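Long-range contact in sugar-phosphate aldolase (Thermotoga maritima, PDB 1PVT), which is a putative sugar-phosphate aldolase of the class II aldolase and adducin family, built on a mixed beta sheet flanked by helices: residues N26-R37 and E57-R68. Sequence-based numbering, arbitrary orientation.
Sequences NAGNISVRLDER and EMYLLITATGSR
Val32 and Leu61 form a hydrogen-bonded pair at the middle of two antiparallel strands, 28-34 and 58-63, neighbours in the mixed sheet of this aldolase/adducin-type domain. Val32 N lies 2.7 Å from Leu61 O, and Leu61 N returns the bond to Val32 O. Leu34 crosses Leu61, CD1 to CD1 at 4.0 Å, on the face where helix 2-19 packs against Val32 and Leu61. The other face carries Ser31, Arg33, Leu60 and Ile62; helix 103-115 covers Arg33 and Leu60, and its His106 and His110 bond Ser31 OG.

At Ile30 a side chain takes over part of the backbone's role. Thr63 N still reaches Ile30 O, but Ile30 N turns to Thr63 OG1 (3.1 Å). With chi1 at 42°, that hydroxyl sits between its own backbone N and carbonyl carbon and donates to Asn29 OD1 (2.9 Å), meeting the amide oxygen from the side, in the carbonyl plane, at a C=O...donor angle of 98°. Water 1 bridges Asn29 OD1 and Ser67 O, 2.7 Å from the latter.

Toward Arg37 the contact opens to solvent, although Tyr59 stays buried. Arg37, poorly ordered, runs its aliphatic chain past Tyr59 and meets Glu57 in a salt bridge (NH2 to OE1, 2.9 Å), guanidinium and carboxylate planes nearly perpendicular. Tyr59 OH bonds Tyr41. The chemistry thus implies firm, directional pairing in the buried strands and at the Thr63 hydroxyl, but a probably weaker, solvent-screened charge pair at the rim.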
loop_
_atom_site.group_PDB
_atom_site.type_symbol
_atom_site.label_atom_id
_atom_site.label_comp_id
_atom_site.label_asym_id
_atom_site.label_seq_id
_atom_site.Cartn_x
_atom_site.Cartn_y
_atom_site.Cartn_z
ATOM N N ASN A 26 2.702 12.856 -6.247
ATOM C CA ASN A 26 2.245 11.591 -6.810
ATOM C C ASN A 26 2.833 10.451 -6.011
ATOM O O ASN A 26 2.816 9.304 -6.447
ATOM C CB ASN A 26 2.712 11.476 -8.245
ATOM C CG ASN A 26 4.092 12.040 -8.428
ATOM O OD1 ASN A 26 4.995 11.776 -7.628
ATOM N ND2 ASN A 26 4.270 12.833 -9.476
ATOM N N ALA A 27 3.356 10.781 -4.840
ATOM C CA ALA A 27 3.981 9.805 -3.962
ATOM C C ALA A 27 2.952 9.006 -3.188
ATOM O O ALA A 27 2.653 9.312 -2.025
ATOM C CB ALA A 27 4.915 10.513 -2.990
ATOM N N GLY A 28 2.420 7.974 -3.820
ATOM C CA GLY A 28 1.428 7.151 -3.156
ATOM C C GLY A 28 0.559 6.400 -4.154
ATOM O O GLY A 28 0.079 6.985 -5.137
ATOM N N ASN A 29 0.358 5.108 -3.906
ATOM C CA ASN A 29 -0.446 4.293 -4.792
ATOM C C ASN A 29 -1.295 3.372 -3.981
ATOM O O ASN A 29 -1.030 3.144 -2.800
ATOM C CB ASN A 29 0.450 3.474 -5.701
ATOM C CG ASN A 29 1.333 4.339 -6.553
ATOM O OD1 ASN A 29 0.874 4.968 -7.516
ATOM N ND2 ASN A 29 2.613 4.400 -6.195
ATOM N N ILE A 30 -2.309 2.827 -4.636
ATOM C CA ILE A 30 -3.234 1.907 -3.999
ATOM C C ILE A 30 -3.407 0.734 -4.936
ATOM O O ILE A 30 -3.267 0.884 -6.145
ATOM C CB ILE A 30 -4.611 2.572 -3.797
ATOM C CG1 ILE A 30 -4.452 3.865 -2.976
ATOM C CG2 ILE A 30 -5.573 1.579 -3.144
ATOM C CD1 ILE A 30 -5.694 4.719 -2.899
ATOM N N SER A 31 -3.702 -0.435 -4.388
ATOM C CA SER A 31 -3.917 -1.623 -5.216
ATOM C C SER A 31 -4.878 -2.598 -4.531
ATOM O O SER A 31 -4.720 -2.942 -3.345
ATOM C CB SER A 31 -2.589 -2.334 -5.524
ATOM O OG SER A 31 -2.035 -2.939 -4.357
ATOM N N VAL A 32 -5.885 -3.030 -5.281
ATOM C CA VAL A 32 -6.867 -3.961 -4.746
ATOM C C VAL A 32 -6.946 -5.169 -5.665
ATOM O O VAL A 32 -6.969 -5.038 -6.894
ATOM C CB VAL A 32 -8.277 -3.310 -4.634
ATOM C CG1 VAL A 32 -9.223 -4.225 -3.836
ATOM C CG2 VAL A 32 -8.165 -1.944 -3.970
ATOM N N ARG A 33 -6.987 -6.346 -5.055
ATOM C CA ARG A 33 -7.059 -7.589 -5.801
ATOM C C ARG A 33 -8.506 -8.021 -5.954
ATOM O O ARG A 33 -9.209 -8.233 -4.969
ATOM C CB ARG A 33 -6.247 -8.662 -5.074
ATOM C CG ARG A 33 -6.258 -10.021 -5.728
ATOM C CD ARG A 33 -5.057 -10.833 -5.282
ATOM N NE ARG A 33 -4.831 -10.771 -3.837
ATOM C CZ ARG A 33 -5.500 -11.476 -2.931
ATOM N NH1 ARG A 33 -6.455 -12.315 -3.304
ATOM N NH2 ARG A 33 -5.202 -11.349 -1.648
ATOM N N LEU A 34 -8.955 -8.118 -7.198
ATOM C CA LEU A 34 -10.312 -8.550 -7.484
ATOM C C LEU A 34 -10.357 -10.077 -7.430
ATOM O O LEU A 34 -9.460 -10.759 -7.940
ATOM C CB LEU A 34 -10.736 -8.057 -8.868
ATOM C CG LEU A 34 -11.552 -6.767 -8.953
ATOM C CD1 LEU A 34 -11.435 -5.983 -7.656
ATOM C CD2 LEU A 34 -11.085 -5.947 -10.157
ATOM N N ASP A 35 -11.404 -10.607 -6.806
ATOM C CA ASP A 35 -11.597 -12.053 -6.658
ATOM C C ASP A 35 -12.140 -12.724 -7.929
ATOM O O ASP A 35 -11.470 -13.552 -8.552
ATOM C CB ASP A 35 -12.557 -12.299 -5.492
ATOM C CG ASP A 35 -13.648 -11.240 -5.409
ATOM O OD1 ASP A 35 -13.321 -10.053 -5.165
ATOM O OD2 ASP A 35 -14.831 -11.589 -5.600
ATOM N N GLU A 36 -13.359 -12.356 -8.302
ATOM C CA GLU A 36 -14.009 -12.908 -9.480
ATOM C C GLU A 36 -13.308 -12.403 -10.734
ATOM O O GLU A 36 -12.083 -12.471 -10.842
ATOM C CB GLU A 36 -15.473 -12.479 -9.488
ATOM C CG GLU A 36 -16.094 -12.527 -8.108
ATOM C CD GLU A 36 -17.376 -11.735 -8.010
ATOM O OE1 GLU A 36 -18.387 -12.182 -8.588
ATOM O OE2 GLU A 36 -17.367 -10.664 -7.362
ATOM N N ARG A 37 -14.099 -11.904 -11.681
ATOM C CA ARG A 37 -13.581 -11.366 -12.935
ATOM C C ARG A 37 -14.481 -10.228 -13.366
ATOM O O ARG A 37 -15.685 -10.257 -13.126
ATOM C CB ARG A 37 -13.562 -12.436 -14.021
ATOM C CG ARG A 37 -12.864 -13.698 -13.591
ATOM C CD ARG A 37 -12.391 -14.500 -14.778
ATOM N NE ARG A 37 -11.553 -15.616 -14.355
ATOM C CZ ARG A 37 -10.912 -16.418 -15.196
ATOM N NH1 ARG A 37 -11.023 -16.214 -16.502
ATOM N NH2 ARG A 37 -10.166 -17.420 -14.741
ATOM N N GLU A 57 -3.023 -16.489 -11.690
ATOM C CA GLU A 57 -3.741 -15.515 -12.497
ATOM C C GLU A 57 -4.593 -14.672 -11.558
ATOM O O GLU A 57 -5.083 -15.182 -10.547
ATOM C CB GLU A 57 -4.645 -16.235 -13.489
ATOM C CG GLU A 57 -5.699 -15.344 -14.107
ATOM C CD GLU A 57 -6.899 -16.132 -14.593
ATOM O OE1 GLU A 57 -7.450 -16.924 -13.796
ATOM O OE2 GLU A 57 -7.294 -15.957 -15.765
HETATM N N MSE A 58 -4.764 -13.389 -11.885
HETATM C CA MSE A 58 -5.578 -12.488 -11.062
HETATM C C MSE A 58 -5.961 -11.204 -11.779
HETATM O O MSE A 58 -5.452 -10.893 -12.849
HETATM C CB MSE A 58 -4.843 -12.108 -9.771
HETATM C CG MSE A 58 -3.581 -11.279 -10.006
HETATM SE SE MSE A 58 -2.877 -10.337 -8.445
HETATM C CE MSE A 58 -1.661 -11.672 -7.746
ATOM N N TYR A 59 -6.878 -10.469 -11.164
ATOM C CA TYR A 59 -7.331 -9.185 -11.677
ATOM C C TYR A 59 -7.091 -8.194 -10.556
ATOM O O TYR A 59 -7.580 -8.380 -9.444
ATOM C CB TYR A 59 -8.825 -9.196 -11.971
ATOM C CG TYR A 59 -9.245 -10.045 -13.132
ATOM C CD1 TYR A 59 -9.237 -9.547 -14.433
ATOM C CD2 TYR A 59 -9.715 -11.336 -12.924
ATOM C CE1 TYR A 59 -9.704 -10.317 -15.495
ATOM C CE2 TYR A 59 -10.175 -12.111 -13.972
ATOM C CZ TYR A 59 -10.177 -11.604 -15.252
ATOM O OH TYR A 59 -10.682 -12.391 -16.262
ATOM N N LEU A 60 -6.330 -7.146 -10.826
ATOM C CA LEU A 60 -6.103 -6.172 -9.783
ATOM C C LEU A 60 -6.199 -4.733 -10.279
ATOM O O LEU A 60 -5.805 -4.397 -11.409
ATOM C CB LEU A 60 -4.751 -6.406 -9.087
ATOM C CG LEU A 60 -3.532 -5.623 -9.587
ATOM C CD1 LEU A 60 -2.489 -5.494 -8.480
ATOM C CD2 LEU A 60 -2.958 -6.307 -10.813
ATOM N N LEU A 61 -6.762 -3.901 -9.405
ATOM C CA LEU A 61 -6.945 -2.483 -9.638
ATOM C C LEU A 61 -5.772 -1.799 -8.965
ATOM O O LEU A 61 -5.490 -2.047 -7.795
ATOM C CB LEU A 61 -8.256 -2.014 -8.998
ATOM C CG LEU A 61 -9.569 -2.296 -9.740
ATOM C CD1 LEU A 61 -10.750 -2.235 -8.777
ATOM C CD2 LEU A 61 -9.717 -1.292 -10.886
ATOM N N ILE A 62 -5.072 -0.958 -9.708
ATOM C CA ILE A 62 -3.941 -0.257 -9.137
ATOM C C ILE A 62 -3.855 1.122 -9.760
ATOM O O ILE A 62 -4.182 1.315 -10.925
ATOM C CB ILE A 62 -2.624 -1.021 -9.384
ATOM C CG1 ILE A 62 -1.473 -0.350 -8.631
ATOM C CG2 ILE A 62 -2.309 -1.037 -10.865
ATOM C CD1 ILE A 62 -0.166 -1.113 -8.700
ATOM N N THR A 63 -3.432 2.090 -8.962
ATOM C CA THR A 63 -3.305 3.447 -9.447
ATOM C C THR A 63 -2.325 3.413 -10.610
ATOM O O THR A 63 -1.413 2.589 -10.638
ATOM C CB THR A 63 -2.808 4.403 -8.320
ATOM O OG1 THR A 63 -1.762 3.776 -7.567
ATOM C CG2 THR A 63 -3.937 4.737 -7.377
ATOM N N ALA A 64 -2.543 4.291 -11.582
ATOM C CA ALA A 64 -1.690 4.387 -12.762
ATOM C C ALA A 64 -0.440 5.183 -12.454
ATOM O O ALA A 64 -0.274 5.705 -11.361
ATOM C CB ALA A 64 -2.442 5.044 -13.908
ATOM N N THR A 65 0.436 5.293 -13.438
ATOM C CA THR A 65 1.683 6.007 -13.251
ATOM C C THR A 65 1.468 7.513 -13.313
ATOM O O THR A 65 0.722 8.009 -14.155
ATOM C CB THR A 65 2.720 5.548 -14.305
ATOM O OG1 THR A 65 3.917 6.328 -14.186
ATOM C CG2 THR A 65 2.135 5.670 -15.708
ATOM N N GLY A 66 2.118 8.221 -12.390
ATOM C CA GLY A 66 2.013 9.672 -12.308
ATOM C C GLY A 66 0.755 10.124 -11.588
ATOM O O GLY A 66 0.491 11.329 -11.454
ATOM N N SER A 67 -0.015 9.143 -11.124
ATOM C CA SER A 67 -1.266 9.400 -10.430
ATOM C C SER A 67 -1.057 10.036 -9.060
ATOM O O SER A 67 -0.175 9.639 -8.284
ATOM C CB SER A 67 -2.091 8.111 -10.284
ATOM O OG SER A 67 -1.581 7.277 -9.262
ATOM N N ARG A 68 -1.894 11.035 -8.793
ATOM C CA ARG A 68 -1.881 11.779 -7.553
ATOM C C ARG A 68 -3.234 11.607 -6.901
ATOM O O ARG A 68 -4.268 11.792 -7.532
ATOM C CB ARG A 68 -1.592 13.244 -7.852
ATOM C CG ARG A 68 -0.176 13.451 -8.327
ATOM C CD ARG A 68 0.085 14.871 -8.786
ATOM N NE ARG A 68 -0.437 15.118 -10.126
ATOM C CZ ARG A 68 0.239 15.746 -11.088
ATOM N NH1 ARG A 68 1.476 16.194 -10.869
ATOM N NH2 ARG A 68 -0.332 15.933 -12.272
HETATM O O HOH W 1 1.401 7.534 -7.853
#